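Local coordinates for protein serpin-ZX (Arabidopsis thaliana, PDB 3LE2) that inhibits target proteases, among them metacaspase-9 and RD21A, through cleavage of its reactive centre loop and covalent trapping of the enzyme, thereby restraining programmed cell death, at residues W101-L106 with M164-F169; F240-A245 with I362-D367; S36-N41 with T379-F384; I279-F284 with V335-T340; K56-S61 with L299-S304. All blocks are in the same frame, centred on the assembly; numbering follows the deposited sequence.

The five contacts illustrate how a native, stressed serpin holds its reactive centre loop at two ends while other contacts join helices and strands of the body. Interactions 2 and 4 lie where that loop joins the body: residues 335-340 lead into it, residues 362-367 out of it. The reactive bond, Arg353-Gly354, lies in the loop between these segments, outside all five contacts. Interactions 2 and 4 touch, with centres about 16 Å apart and Ala366 O 3.2 Å from Pro280 CD. Interaction 3, its centre about 5 Å from that of the chain, pins helix 37-49 to strand 382-388. Interactions 1 and 5 belong to the far end, interaction 1 about 46 Å from interaction 2 between centres.

Interaction 1: residues W101-L106 with M164-F169; sequences WIDKSL and MTKLIF
Trp101 and Ile168 form a hydrogen-bonded pair, and Ile102 and Leu167 the adjoining non-hydrogen-bonded pair, where two antiparallel strands run side by side in the serpin's central sheet A. On the face of the first pair, CB of Trp101 meets the Ile168 side chain, which has two conformers. The indole meets the Trp143 ring edge-to-face (T-shaped); Val140 packs on Trp101 and Phe129 on Ile168. The second pair stands on the other face, its two branched chains set at an oblique angle. Leu167 CG is anti to the backbone N (chi1 177°), and its CD1 comes within 4.0 Å of Ile102 CG1.

Two backbone bonds tie Trp101 to Ile168 in both directions. A third, from Asp103 N to Lys166 O, is 2.7 Å long and closes the pairing just where Asp103 starts a type I turn to Leu106. At this end the side chains of Asp103 and Lys166 lie alongside each other and point the same way, making a long salt bridge of 3.9 Å between OD2 and NZ. The same OD2 also accepts from Ser105 OG at 2.9 Å, on the anti side of the carboxylate and 20° out of its plane.

Interaction 2: residues F240-A245 with I362-D367; sequences FYLPDA and IDFVAD
Leu242 fits against Phe364 and Ala366, and following it outward from the backbone shows how one branched side chain can serve several neighbours. Its CB already touches the far end of the aromatic ring, 3.8 Å from Phe364 CZ. With CG anti to the backbone N (chi1 -173°), the two methyl groups then part company. CD2 sits squarely over the centre of the Phe364 ring, 3.9 Å from the centroid and 9° off the normal, a CH-pi contact of nearly ideal placement. CD2 also lies 3.5 Å from the carbonyl oxygen Val365 O. CD1 instead meets Ala366, reaching its CA at 3.8 Å and its CB at 4.0 Å. Ala366 is the centre of an inverse gamma turn, which bends the chain as it leaves strand 361-365. Phe240, two residues before Leu242, adds its CB at 3.7 Å from Phe364 CZ, approaching the ring obliquely.

The contact is wholly apolar between these side chains. Its two strands do not pair with each other but cross at 98°, with axes 8.9 Å apart, as layers of different sheets. The strand that carries Phe364 takes up the chain at the end of the reactive centre loop. Phe364 is further packed by Leu223 of strand 220-226 and by Phe277 and Ile279 of strand 277-289, while Phe370 of strand 370-376 meets both Phe240 and Leu242.

Interaction 3: residues S36-N41 with T379-F384; sequences SPASIN and TGVVLF
The Phe384 ring receives Ser36 obliquely, with CD1 4.1 Å from Ser36 CB. A second flat group, the peptide carbonyl of Leu383, is the polar centre of the contact. Ser36 OG donates to Leu383 O over 2.8 Å, lying in the carbonyl plane with a C=O...O angle of 148°. Ser36 CA, 3.0 Å from this oxygen, adds a CA-H...O contact, and Pro37 CD approaches it to 3.5 Å.

The torsion of Ser36 explains its double use. OG is anti to the backbone N (chi1 171°), a position from which it reaches Leu383 and also accepts from Ser39 N at 3.2 Å. Ser36 is therefore the N-cap of helix 37-49, the helix B of the serpin fold, and its hydroxyl joins that helix end to the neighbouring strand. Ser36, Ser39, Asn171 and His329 lie together here in a way consistent with the shutter of serpins, the region beneath sheet A that strand insertion must open; His329 NE2 is bonded to Ser36 N.

On the strand, Leu383 and Phe384 both face Val374, forming a classic beta bulge. Pro37 CG packs 4.1 Å from Val382 CG1, and Ala38 CB points at the strand, 3.6 Å from the carbonyl O of Val382. Val82 of helix 68-83 packs on Val381 and Leu383.

Interaction 4: residues I279-F284 with V335-T340; sequences IPKFKF and VNEEGT
Phe282 and Val335 are joined first by backbone bonds, as an antiparallel hydrogen-bonded pair. Val335 N gives a straight bond to Phe282 O, 2.8 Å long at 174°, while the return bond from Phe282 N to Val335 O is longer, at 3.3 Å.

The second kind of contact is aromatic. Phe282 CG stands between the backbone N and the carbonyl carbon (chi1 52°), and one face of its ring receives Val335 CB, displaced toward the rim, as a CH-pi contact whose exact spacing is doubtful in the model.

Charge supplies the third. Lys281 and Glu337 cross at about a right angle, the lysine chain bending at chi3, and NZ makes a long salt bridge of 3.6 Å to OE1. A water spans the pair: it donates to Glu337 OE2 at 2.9 Å and accepts weakly from Lys281 NZ. Thr188 OG1 holds the same OE2. Further along, Asn336 OD1 accepts from Glu338 N, an Asx turn.

This is the end of strand 326-335 in sheet A, beside strand 277-289, consistent with the breach of serpins, where loop insertion begins. Trp179 NE1 binds Asn336 O, Met206 of strand 200-207 touches Lys281, Val335 and Glu337, and Phe370 and Leu372 of strand 370-376 pack against Phe282.

Interaction 5: residues K56-S61 with L299-S304; sequences KDQILS and LTSPFS
Helix 54-63, helix C of the serpin fold, rests here on the loop after helix 291-296, where Gln58 and Ile59 meet Leu299, Ser301 and Pro302. The loop contains a short 3-10 turn, residues 301-303, in which Ser301 points toward the helix, while the Pro302 ring brings its CG against Ile59.

Ile59 makes the apolar part of the contact. Its CG1 is anti to the carbonyl carbon (chi1 -58°) and lies 3.9 Å from Leu299 CD1, the two side chains crossing at about a right angle. Past it, CD1 closes on the ring of Pro302, only 3.5 Å from CG, tighter than usual carbon contact; these two side chains slide past each other in opposite directions. Leu299 CD1 also lies 4.0 Å from Gln58 CG and 3.7 Å from the backbone Gln58 O.

Gln58 points toward the loop on an extended chain. Its CB lies 3.8 Å from Ser301 OG, and its CD lies 3.7 Å from the same hydroxyl; which way round the amide sits is uncertain. Within the loop, Pro302 CB sits 3.9 Å above one face of the Phe303 ring, offset toward the rim.

Helix 37-49 backs the junction, Ile47 meeting both Ile59 and Pro302 and Leu44 meeting Leu299. From helix 54-63 itself, Phe62 adds to Leu299 and Thr55 to Ser301, while Phe303 leans on Leu294 and Lys295 of helix 291-296.

Interaction 1: residues W101-L106 with M164-F169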
# COMPACT_ATOMS: atom_id res chain seq x y z
N TRP A 101 -15.98 13.23 -4.08
CA TRP A 101 -16.61 14.54 -4.14
C TRP A 101 -16.80 14.93 -5.59
O TRP A 101 -15.91 14.73 -6.42
CB TRP A 101 -15.73 15.60 -3.45
CG TRP A 101 -15.83 15.64 -1.93
CD1 TRP A 101 -16.51 16.55 -1.17
CD2 TRP A 101 -15.23 14.72 -1.00
NE1 TRP A 101 -16.37 16.26 0.17
CE2 TRP A 101 -15.58 15.14 0.30
CE3 TRP A 101 -14.42 13.58 -1.15
CZ2 TRP A 101 -15.16 14.47 1.44
CZ3 TRP A 101 -14.00 12.92 -0.02
CH2 TRP A 101 -14.38 13.36 1.27
N ILE A 102 -17.94 15.52 -5.89
CA ILE A 102 -18.21 15.94 -7.25
C ILE A 102 -18.63 17.41 -7.26
O ILE A 102 -19.24 17.88 -6.29
CB ILE A 102 -19.32 15.05 -7.86
CG1 ILE A 102 -19.22 15.03 -9.38
CG2 ILE A 102 -20.71 15.48 -7.37
CD1 ILE A 102 -19.94 13.87 -9.98
N ASP A 103 -18.30 18.14 -8.31
CA ASP A 103 -18.77 19.52 -8.36
C ASP A 103 -20.29 19.56 -8.25
O ASP A 103 -20.99 18.80 -8.92
CB ASP A 103 -18.34 20.26 -9.62
CG ASP A 103 -18.67 21.73 -9.53
OD1 ASP A 103 -18.24 22.35 -8.54
OD2 ASP A 103 -19.38 22.26 -10.42
N LYS A 104 -20.79 20.47 -7.41
CA LYS A 104 -22.22 20.51 -7.08
C LYS A 104 -23.12 20.82 -8.28
O LYS A 104 -24.34 20.74 -8.18
CB LYS A 104 -22.48 21.49 -5.94
CG LYS A 104 -22.54 22.94 -6.38
CD LYS A 104 -22.93 23.84 -5.22
CE LYS A 104 -23.02 25.30 -5.66
NZ LYS A 104 -23.37 26.19 -4.53
N SER A 105 -22.51 21.18 -9.41
CA SER A 105 -23.26 21.28 -10.66
C SER A 105 -23.71 19.88 -11.09
O SER A 105 -24.43 19.71 -12.08
CB SER A 105 -22.41 21.93 -11.76
OG SER A 105 -21.34 21.09 -12.17
N LEU A 106 -23.28 18.87 -10.34
CA LEU A 106 -23.66 17.50 -10.62
C LEU A 106 -24.22 16.87 -9.36
O LEU A 106 -24.25 17.49 -8.29
CB LEU A 106 -22.45 16.71 -11.11
CG LEU A 106 -21.75 17.30 -12.34
CD1 LEU A 106 -20.32 16.80 -12.47
CD2 LEU A 106 -22.54 17.01 -13.58
N MET A 164 -11.85 24.19 -12.19
CA MET A 164 -12.15 23.20 -13.23
C MET A 164 -12.37 21.79 -12.68
O MET A 164 -12.73 20.87 -13.42
CB MET A 164 -11.05 23.17 -14.29
CG MET A 164 -10.85 24.51 -15.00
SD MET A 164 -12.34 25.02 -15.89
CE MET A 164 -12.60 23.59 -16.95
N THR A 165 -12.15 21.60 -11.38
CA THR A 165 -12.26 20.27 -10.79
C THR A 165 -13.71 19.80 -10.78
O THR A 165 -14.59 20.51 -10.34
CB THR A 165 -11.71 20.23 -9.36
OG1 THR A 165 -10.30 20.46 -9.39
CG2 THR A 165 -11.98 18.89 -8.73
N LYS A 166 -13.94 18.59 -11.28
CA LYS A 166 -15.30 18.06 -11.39
C LYS A 166 -15.53 16.87 -10.50
O LYS A 166 -16.54 16.81 -9.80
CB LYS A 166 -15.62 17.69 -12.84
CG LYS A 166 -15.60 18.89 -13.79
CD LYS A 166 -16.64 19.95 -13.38
CE LYS A 166 -16.56 21.17 -14.29
NZ LYS A 166 -17.32 22.34 -13.74
N LEU A 167 -14.58 15.92 -10.51
CA LEU A 167 -14.74 14.68 -9.74
C LEU A 167 -13.42 14.19 -9.17
O LEU A 167 -12.46 13.94 -9.90
CB LEU A 167 -15.36 13.58 -10.62
CG LEU A 167 -15.51 12.20 -9.98
CD1 LEU A 167 -16.49 12.19 -8.82
CD2 LEU A 167 -15.94 11.21 -11.04
N ILE A 168 -13.38 14.06 -7.84
CA ILE A 168 -12.18 13.58 -7.17
C ILE A 168 -12.46 12.43 -6.20
O ILE A 168 -13.58 12.28 -5.69
CB ILE A 168 -11.48 14.71 -6.38
CG1 ILE A 168 -12.36 15.16 -5.21
CG2 ILE A 168 -11.11 15.86 -7.31
CD1 ILE A 168 -11.69 16.13 -4.26
N PHE A 169 -11.44 11.63 -5.95
CA PHE A 169 -11.51 10.63 -4.92
C PHE A 169 -10.40 10.91 -3.92
O PHE A 169 -9.29 11.29 -4.29
CB PHE A 169 -11.38 9.24 -5.53
CG PHE A 169 -12.55 8.86 -6.38
CD1 PHE A 169 -13.66 8.26 -5.82
CD2 PHE A 169 -12.56 9.15 -7.74
CE1 PHE A 169 -14.75 7.93 -6.60
CE2 PHE A 169 -13.64 8.83 -8.52
CZ PHE A 169 -14.74 8.22 -7.95

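Interaction 2: residues F240-A245 with I362-D367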
# COMPACT_ATOMS: atom_id res chain seq x y z
N PHE A 240 11.10 -7.23 3.32
CA PHE A 240 12.19 -6.38 2.84
C PHE A 240 12.89 -7.10 1.71
O PHE A 240 13.32 -8.24 1.88
CB PHE A 240 13.20 -6.12 3.96
CG PHE A 240 12.61 -5.42 5.16
CD1 PHE A 240 12.95 -4.11 5.44
CD2 PHE A 240 11.73 -6.09 6.00
CE1 PHE A 240 12.42 -3.47 6.54
CE2 PHE A 240 11.20 -5.45 7.10
CZ PHE A 240 11.54 -4.14 7.37
N TYR A 241 12.99 -6.44 0.56
CA TYR A 241 13.66 -7.00 -0.60
C TYR A 241 14.93 -6.22 -0.85
O TYR A 241 14.89 -5.08 -1.33
CB TYR A 241 12.74 -6.98 -1.83
CG TYR A 241 11.41 -7.63 -1.57
CD1 TYR A 241 11.10 -8.91 -2.05
CD2 TYR A 241 10.44 -6.96 -0.82
CE1 TYR A 241 9.86 -9.50 -1.79
CE2 TYR A 241 9.20 -7.53 -0.56
CZ TYR A 241 8.91 -8.79 -1.04
OH TYR A 241 7.68 -9.33 -0.75
N LEU A 242 16.05 -6.86 -0.54
CA LEU A 242 17.36 -6.22 -0.49
C LEU A 242 18.30 -6.70 -1.60
O LEU A 242 18.81 -7.81 -1.55
CB LEU A 242 17.98 -6.50 0.88
CG LEU A 242 19.28 -5.81 1.27
CD1 LEU A 242 19.07 -4.32 1.39
CD2 LEU A 242 19.82 -6.39 2.57
N PRO A 243 18.54 -5.85 -2.61
CA PRO A 243 19.50 -6.20 -3.67
C PRO A 243 20.87 -6.45 -3.06
O PRO A 243 21.18 -5.85 -2.04
CB PRO A 243 19.57 -4.93 -4.51
CG PRO A 243 18.34 -4.17 -4.18
CD PRO A 243 18.04 -4.48 -2.75
N ASP A 244 21.67 -7.32 -3.67
CA ASP A 244 23.05 -7.50 -3.22
C ASP A 244 23.83 -6.21 -3.43
O ASP A 244 24.59 -5.79 -2.56
CB ASP A 244 23.72 -8.66 -3.97
CG ASP A 244 23.09 -10.02 -3.65
OD1 ASP A 244 22.28 -10.09 -2.70
OD2 ASP A 244 23.40 -11.01 -4.33
N ALA A 245 23.63 -5.58 -4.59
CA ALA A 245 24.35 -4.34 -4.93
C ALA A 245 23.70 -3.07 -4.32
O ALA A 245 22.48 -2.93 -4.30
CB ALA A 245 24.49 -4.20 -6.45
N ILE A 362 23.68 -16.49 7.97
CA ILE A 362 23.41 -15.62 6.85
C ILE A 362 23.41 -14.17 7.32
O ILE A 362 23.12 -13.88 8.48
CB ILE A 362 22.05 -15.97 6.21
CG1 ILE A 362 22.00 -15.56 4.75
CG2 ILE A 362 20.90 -15.33 6.97
CD1 ILE A 362 20.66 -15.82 4.14
N ASP A 363 23.76 -13.26 6.42
CA ASP A 363 23.69 -11.83 6.72
C ASP A 363 22.51 -11.18 6.02
O ASP A 363 22.15 -11.53 4.89
CB ASP A 363 24.98 -11.09 6.30
CG ASP A 363 26.18 -11.49 7.15
OD1 ASP A 363 26.00 -11.97 8.28
OD2 ASP A 363 27.32 -11.32 6.66
N PHE A 364 21.89 -10.23 6.71
CA PHE A 364 20.93 -9.36 6.10
C PHE A 364 21.22 -7.96 6.64
O PHE A 364 20.79 -7.60 7.74
CB PHE A 364 19.50 -9.81 6.42
CG PHE A 364 18.45 -9.10 5.62
CD1 PHE A 364 17.97 -9.64 4.44
CD2 PHE A 364 17.95 -7.87 6.04
CE1 PHE A 364 17.01 -8.98 3.68
CE2 PHE A 364 16.99 -7.20 5.30
CZ PHE A 364 16.52 -7.76 4.12
N VAL A 365 21.99 -7.19 5.89
CA VAL A 365 22.40 -5.86 6.33
C VAL A 365 21.86 -4.81 5.38
O VAL A 365 22.36 -4.64 4.27
CB VAL A 365 23.94 -5.75 6.45
CG1 VAL A 365 24.36 -4.31 6.80
CG2 VAL A 365 24.45 -6.75 7.49
N ALA A 366 20.81 -4.12 5.80
CA ALA A 366 20.08 -3.26 4.89
C ALA A 366 20.63 -1.84 4.95
O ALA A 366 19.94 -0.90 5.34
CB ALA A 366 18.60 -3.27 5.23
N ASP A 367 21.89 -1.70 4.56
CA ASP A 367 22.56 -0.42 4.60
C ASP A 367 22.51 0.24 3.23
O ASP A 367 23.36 1.06 2.89
CB ASP A 367 24.00 -0.59 5.05
CG ASP A 367 24.81 -1.43 4.09
OD1 ASP A 367 24.22 -2.00 3.14
OD2 ASP A 367 26.04 -1.52 4.27

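Interaction 3: residues S36-N41 with T379-F384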
# COMPACT_ATOMS: atom_id res chain seq x y z
N SER A 36 -0.76 2.36 -0.81
CA SER A 36 -1.58 1.17 -0.66
C SER A 36 -2.29 0.77 -1.97
O SER A 36 -3.26 1.41 -2.37
CB SER A 36 -2.61 1.36 0.45
OG SER A 36 -3.53 0.29 0.48
N PRO A 37 -1.81 -0.29 -2.62
CA PRO A 37 -2.39 -0.80 -3.86
C PRO A 37 -3.84 -1.25 -3.65
O PRO A 37 -4.69 -1.05 -4.51
CB PRO A 37 -1.52 -2.02 -4.20
CG PRO A 37 -0.28 -1.86 -3.40
CD PRO A 37 -0.65 -1.09 -2.18
N ALA A 38 -4.11 -1.87 -2.50
CA ALA A 38 -5.46 -2.26 -2.14
C ALA A 38 -6.40 -1.07 -2.15
O ALA A 38 -7.48 -1.15 -2.73
CB ALA A 38 -5.47 -2.91 -0.77
N SER A 39 -5.99 0.03 -1.52
CA SER A 39 -6.80 1.25 -1.50
C SER A 39 -6.98 1.85 -2.89
O SER A 39 -8.05 2.37 -3.23
CB SER A 39 -6.17 2.31 -0.60
OG SER A 39 -5.82 1.75 0.64
N ILE A 40 -5.92 1.81 -3.69
CA ILE A 40 -6.03 2.32 -5.04
C ILE A 40 -7.08 1.50 -5.79
O ILE A 40 -7.93 2.05 -6.50
CB ILE A 40 -4.70 2.21 -5.81
CG1 ILE A 40 -3.60 3.02 -5.12
CG2 ILE A 40 -4.89 2.70 -7.26
CD1 ILE A 40 -3.84 4.49 -5.20
N ASN A 41 -6.99 0.19 -5.64
CA ASN A 41 -7.87 -0.74 -6.36
C ASN A 41 -9.31 -0.65 -5.87
O ASN A 41 -10.24 -0.90 -6.63
CB ASN A 41 -7.34 -2.18 -6.29
CG ASN A 41 -6.09 -2.37 -7.15
OD1 ASN A 41 -5.72 -1.48 -7.92
ND2 ASN A 41 -5.45 -3.52 -7.03
N THR A 379 -5.02 -14.00 3.08
CA THR A 379 -5.62 -13.71 1.79
C THR A 379 -4.58 -13.43 0.72
O THR A 379 -4.89 -13.43 -0.47
CB THR A 379 -6.52 -12.46 1.88
OG1 THR A 379 -5.70 -11.35 2.23
CG2 THR A 379 -7.59 -12.64 2.93
N GLY A 380 -3.34 -13.18 1.13
CA GLY A 380 -2.32 -12.72 0.21
C GLY A 380 -2.50 -11.29 -0.28
O GLY A 380 -1.74 -10.83 -1.13
N VAL A 381 -3.50 -10.57 0.23
CA VAL A 381 -3.71 -9.18 -0.16
C VAL A 381 -2.56 -8.26 0.31
O VAL A 381 -2.07 -8.38 1.44
CB VAL A 381 -5.09 -8.66 0.36
CG1 VAL A 381 -5.18 -7.12 0.30
CG2 VAL A 381 -6.24 -9.31 -0.42
N VAL A 382 -2.12 -7.36 -0.56
CA VAL A 382 -1.02 -6.43 -0.24
C VAL A 382 -1.55 -5.08 0.25
O VAL A 382 -2.23 -4.38 -0.49
CB VAL A 382 -0.12 -6.22 -1.48
CG1 VAL A 382 0.94 -5.12 -1.24
CG2 VAL A 382 0.51 -7.56 -1.90
N LEU A 383 -1.23 -4.70 1.50
CA LEU A 383 -1.62 -3.38 2.02
C LEU A 383 -0.75 -2.24 1.53
O LEU A 383 -1.25 -1.15 1.25
CB LEU A 383 -1.61 -3.34 3.55
CG LEU A 383 -2.77 -4.02 4.25
CD1 LEU A 383 -2.62 -5.55 4.11
CD2 LEU A 383 -2.79 -3.61 5.71
N PHE A 384 0.56 -2.46 1.48
CA PHE A 384 1.51 -1.40 1.15
C PHE A 384 2.64 -1.93 0.30
O PHE A 384 3.11 -3.05 0.52
CB PHE A 384 2.16 -0.81 2.42
CG PHE A 384 1.21 -0.06 3.32
CD1 PHE A 384 0.68 1.16 2.94
CD2 PHE A 384 0.88 -0.57 4.57
CE1 PHE A 384 -0.18 1.86 3.78
CE2 PHE A 384 0.02 0.12 5.41
CZ PHE A 384 -0.52 1.34 5.02

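Interaction 4: residues I279-F284 with V335-T340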
# COMPACT_ATOMS: atom_id res chain seq x y z
N ILE A 279 18.88 -3.47 10.42
CA ILE A 279 17.69 -2.86 9.83
C ILE A 279 17.59 -1.36 10.19
O ILE A 279 17.49 -1.00 11.37
CB ILE A 279 16.41 -3.58 10.33
CG1 ILE A 279 16.52 -5.07 10.07
CG2 ILE A 279 15.18 -3.05 9.64
CD1 ILE A 279 16.75 -5.40 8.60
N PRO A 280 17.61 -0.48 9.17
CA PRO A 280 17.49 0.94 9.52
C PRO A 280 16.10 1.28 10.03
O PRO A 280 15.11 0.75 9.50
CB PRO A 280 17.71 1.65 8.18
CG PRO A 280 17.29 0.64 7.16
CD PRO A 280 17.77 -0.68 7.72
N LYS A 281 16.01 2.14 11.04
CA LYS A 281 14.72 2.70 11.42
C LYS A 281 14.31 3.63 10.30
O LYS A 281 15.17 4.16 9.59
CB LYS A 281 14.83 3.51 12.72
CG LYS A 281 15.18 2.68 13.94
CD LYS A 281 15.20 3.52 15.21
CE LYS A 281 13.80 3.86 15.70
NZ LYS A 281 13.84 4.83 16.84
N PHE A 282 13.01 3.85 10.14
CA PHE A 282 12.52 4.93 9.28
C PHE A 282 11.06 5.27 9.59
O PHE A 282 10.33 4.46 10.15
CB PHE A 282 12.68 4.58 7.80
CG PHE A 282 12.09 3.26 7.42
CD1 PHE A 282 12.83 2.08 7.54
CD2 PHE A 282 10.79 3.17 6.94
CE1 PHE A 282 12.29 0.84 7.18
CE2 PHE A 282 10.24 1.93 6.57
CZ PHE A 282 10.99 0.77 6.70
N LYS A 283 10.65 6.48 9.25
CA LYS A 283 9.28 6.91 9.48
C LYS A 283 8.95 7.99 8.47
O LYS A 283 9.61 9.02 8.43
CB LYS A 283 9.12 7.48 10.89
CG LYS A 283 7.69 7.87 11.24
CD LYS A 283 7.58 8.53 12.62
CE LYS A 283 6.13 8.58 13.10
NZ LYS A 283 5.98 9.18 14.47
N PHE A 284 7.93 7.75 7.65
CA PHE A 284 7.54 8.75 6.67
C PHE A 284 6.13 8.55 6.13
O PHE A 284 5.54 7.47 6.26
CB PHE A 284 8.55 8.82 5.52
CG PHE A 284 8.62 7.56 4.70
CD1 PHE A 284 9.51 6.55 5.03
CD2 PHE A 284 7.81 7.39 3.58
CE1 PHE A 284 9.59 5.39 4.26
CE2 PHE A 284 7.87 6.23 2.82
CZ PHE A 284 8.77 5.23 3.15
N VAL A 335 9.00 2.15 10.89
CA VAL A 335 9.72 1.00 11.40
C VAL A 335 10.57 1.39 12.62
O VAL A 335 11.47 2.22 12.51
CB VAL A 335 10.60 0.35 10.31
CG1 VAL A 335 11.62 -0.59 10.93
CG2 VAL A 335 9.74 -0.38 9.30
N ASN A 336 10.26 0.79 13.76
CA ASN A 336 11.07 0.97 14.96
C ASN A 336 11.19 -0.34 15.76
O ASN A 336 10.88 -1.43 15.23
CB ASN A 336 10.55 2.14 15.83
CG ASN A 336 9.14 1.91 16.34
OD1 ASN A 336 8.77 0.79 16.68
ND2 ASN A 336 8.35 2.98 16.42
N GLU A 337 11.63 -0.25 17.01
CA GLU A 337 11.93 -1.44 17.81
C GLU A 337 10.73 -2.12 18.45
O GLU A 337 10.82 -3.27 18.85
CB GLU A 337 12.91 -1.10 18.95
CG GLU A 337 14.29 -0.66 18.51
CD GLU A 337 14.37 0.83 18.24
OE1 GLU A 337 13.30 1.48 18.18
OE2 GLU A 337 15.49 1.34 18.09
N GLU A 338 9.61 -1.41 18.53
CA GLU A 338 8.48 -1.82 19.35
C GLU A 338 7.87 -3.19 19.00
O GLU A 338 7.35 -3.40 17.89
CB GLU A 338 7.40 -0.73 19.34
CG GLU A 338 7.96 0.65 19.65
CD GLU A 338 6.89 1.71 19.77
OE1 GLU A 338 6.49 2.29 18.74
OE2 GLU A 338 6.46 1.98 20.91
N GLY A 339 7.94 -4.11 19.96
CA GLY A 339 7.42 -5.46 19.80
C GLY A 339 6.56 -5.84 21.00
O GLY A 339 6.47 -5.09 21.97
N THR A 340 5.90 -6.99 20.92
CA THR A 340 5.01 -7.42 22.00
C THR A 340 5.73 -7.63 23.34
O THR A 340 6.86 -8.13 23.39
CB THR A 340 4.26 -8.69 21.64
OG1 THR A 340 3.29 -8.97 22.65
CG2 THR A 340 5.22 -9.88 21.52
O HOH W 1 16.24 4.04 18.96

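Interaction 5: residues K56-S61 with L299-S304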
# COMPACT_ATOMS: atom_id res chain seq x y z
N LYS A 56 -15.75 0.65 -18.39
CA LYS A 56 -15.92 -0.44 -17.44
C LYS A 56 -14.94 -1.58 -17.78
O LYS A 56 -14.23 -2.10 -16.91
CB LYS A 56 -17.36 -0.95 -17.43
CG LYS A 56 -17.70 -1.85 -16.26
CD LYS A 56 -19.17 -2.28 -16.27
CE LYS A 56 -19.52 -3.04 -17.55
NZ LYS A 56 -20.85 -3.72 -17.47
N ASP A 57 -14.88 -1.93 -19.06
CA ASP A 57 -14.06 -3.05 -19.51
C ASP A 57 -12.58 -2.82 -19.27
O ASP A 57 -11.86 -3.73 -18.87
CB ASP A 57 -14.30 -3.35 -20.98
CG ASP A 57 -15.66 -3.94 -21.24
OD1 ASP A 57 -16.20 -4.58 -20.31
OD2 ASP A 57 -16.18 -3.76 -22.36
N GLN A 58 -12.13 -1.60 -19.52
CA GLN A 58 -10.71 -1.31 -19.37
C GLN A 58 -10.29 -1.41 -17.91
O GLN A 58 -9.18 -1.83 -17.60
CB GLN A 58 -10.38 0.07 -19.94
CG GLN A 58 -8.91 0.26 -20.23
CD GLN A 58 -8.60 1.68 -20.63
OE1 GLN A 58 -8.21 1.94 -21.77
NE2 GLN A 58 -8.79 2.62 -19.70
N ILE A 59 -11.19 -1.03 -17.01
CA ILE A 59 -10.89 -1.09 -15.59
C ILE A 59 -11.01 -2.54 -15.12
O ILE A 59 -10.16 -3.04 -14.38
CB ILE A 59 -11.82 -0.16 -14.78
CG1 ILE A 59 -11.70 1.28 -15.28
CG2 ILE A 59 -11.52 -0.22 -13.29
CD1 ILE A 59 -12.77 2.20 -14.74
N LEU A 60 -12.06 -3.21 -15.58
CA LEU A 60 -12.27 -4.62 -15.24
C LEU A 60 -11.03 -5.45 -15.54
O LEU A 60 -10.63 -6.30 -14.74
CB LEU A 60 -13.48 -5.20 -15.98
CG LEU A 60 -14.85 -4.85 -15.43
CD1 LEU A 60 -15.94 -5.48 -16.27
CD2 LEU A 60 -14.94 -5.31 -13.99
N SER A 61 -10.42 -5.21 -16.70
CA SER A 61 -9.25 -5.97 -17.11
C SER A 61 -8.02 -5.55 -16.32
O SER A 61 -7.12 -6.36 -16.07
CB SER A 61 -9.00 -5.82 -18.61
OG SER A 61 -10.09 -6.34 -19.36
N LEU A 299 -4.32 2.85 -18.20
CA LEU A 299 -5.68 2.98 -17.67
C LEU A 299 -6.12 4.41 -17.87
O LEU A 299 -6.17 5.20 -16.93
CB LEU A 299 -5.77 2.58 -16.19
CG LEU A 299 -7.19 2.39 -15.65
CD1 LEU A 299 -8.02 1.51 -16.58
CD2 LEU A 299 -7.20 1.82 -14.24
N THR A 300 -6.43 4.73 -19.12
CA THR A 300 -6.68 6.10 -19.58
C THR A 300 -8.15 6.48 -19.58
O THR A 300 -8.48 7.65 -19.41
CB THR A 300 -6.15 6.28 -21.02
OG1 THR A 300 -6.40 5.08 -21.77
CG2 THR A 300 -4.66 6.58 -21.02
N SER A 301 -9.04 5.51 -19.77
CA SER A 301 -10.45 5.82 -20.01
C SER A 301 -11.19 6.53 -18.87
O SER A 301 -12.01 7.42 -19.13
CB SER A 301 -11.24 4.58 -20.47
OG SER A 301 -11.48 3.69 -19.39
N PRO A 302 -10.92 6.15 -17.62
CA PRO A 302 -11.60 6.86 -16.52
C PRO A 302 -11.30 8.36 -16.47
O PRO A 302 -12.12 9.11 -15.94
CB PRO A 302 -11.04 6.17 -15.27
CG PRO A 302 -10.67 4.78 -15.77
CD PRO A 302 -10.13 5.01 -17.14
N PHE A 303 -10.17 8.79 -17.04
CA PHE A 303 -9.72 10.18 -16.97
C PHE A 303 -9.91 10.96 -18.28
O PHE A 303 -9.46 12.10 -18.40
CB PHE A 303 -8.25 10.21 -16.54
CG PHE A 303 -7.96 9.27 -15.42
CD1 PHE A 303 -8.18 9.65 -14.10
CD2 PHE A 303 -7.52 7.98 -15.68
CE1 PHE A 303 -7.95 8.77 -13.06
CE2 PHE A 303 -7.28 7.09 -14.64
CZ PHE A 303 -7.50 7.49 -13.33
N SER A 304 -10.56 10.33 -19.25
CA SER A 304 -10.81 10.96 -20.53
C SER A 304 -12.30 11.24 -20.69
O SER A 304 -13.13 10.45 -20.24
CB SER A 304 -10.34 10.06 -21.67
OG SER A 304 -10.76 10.55 -22.93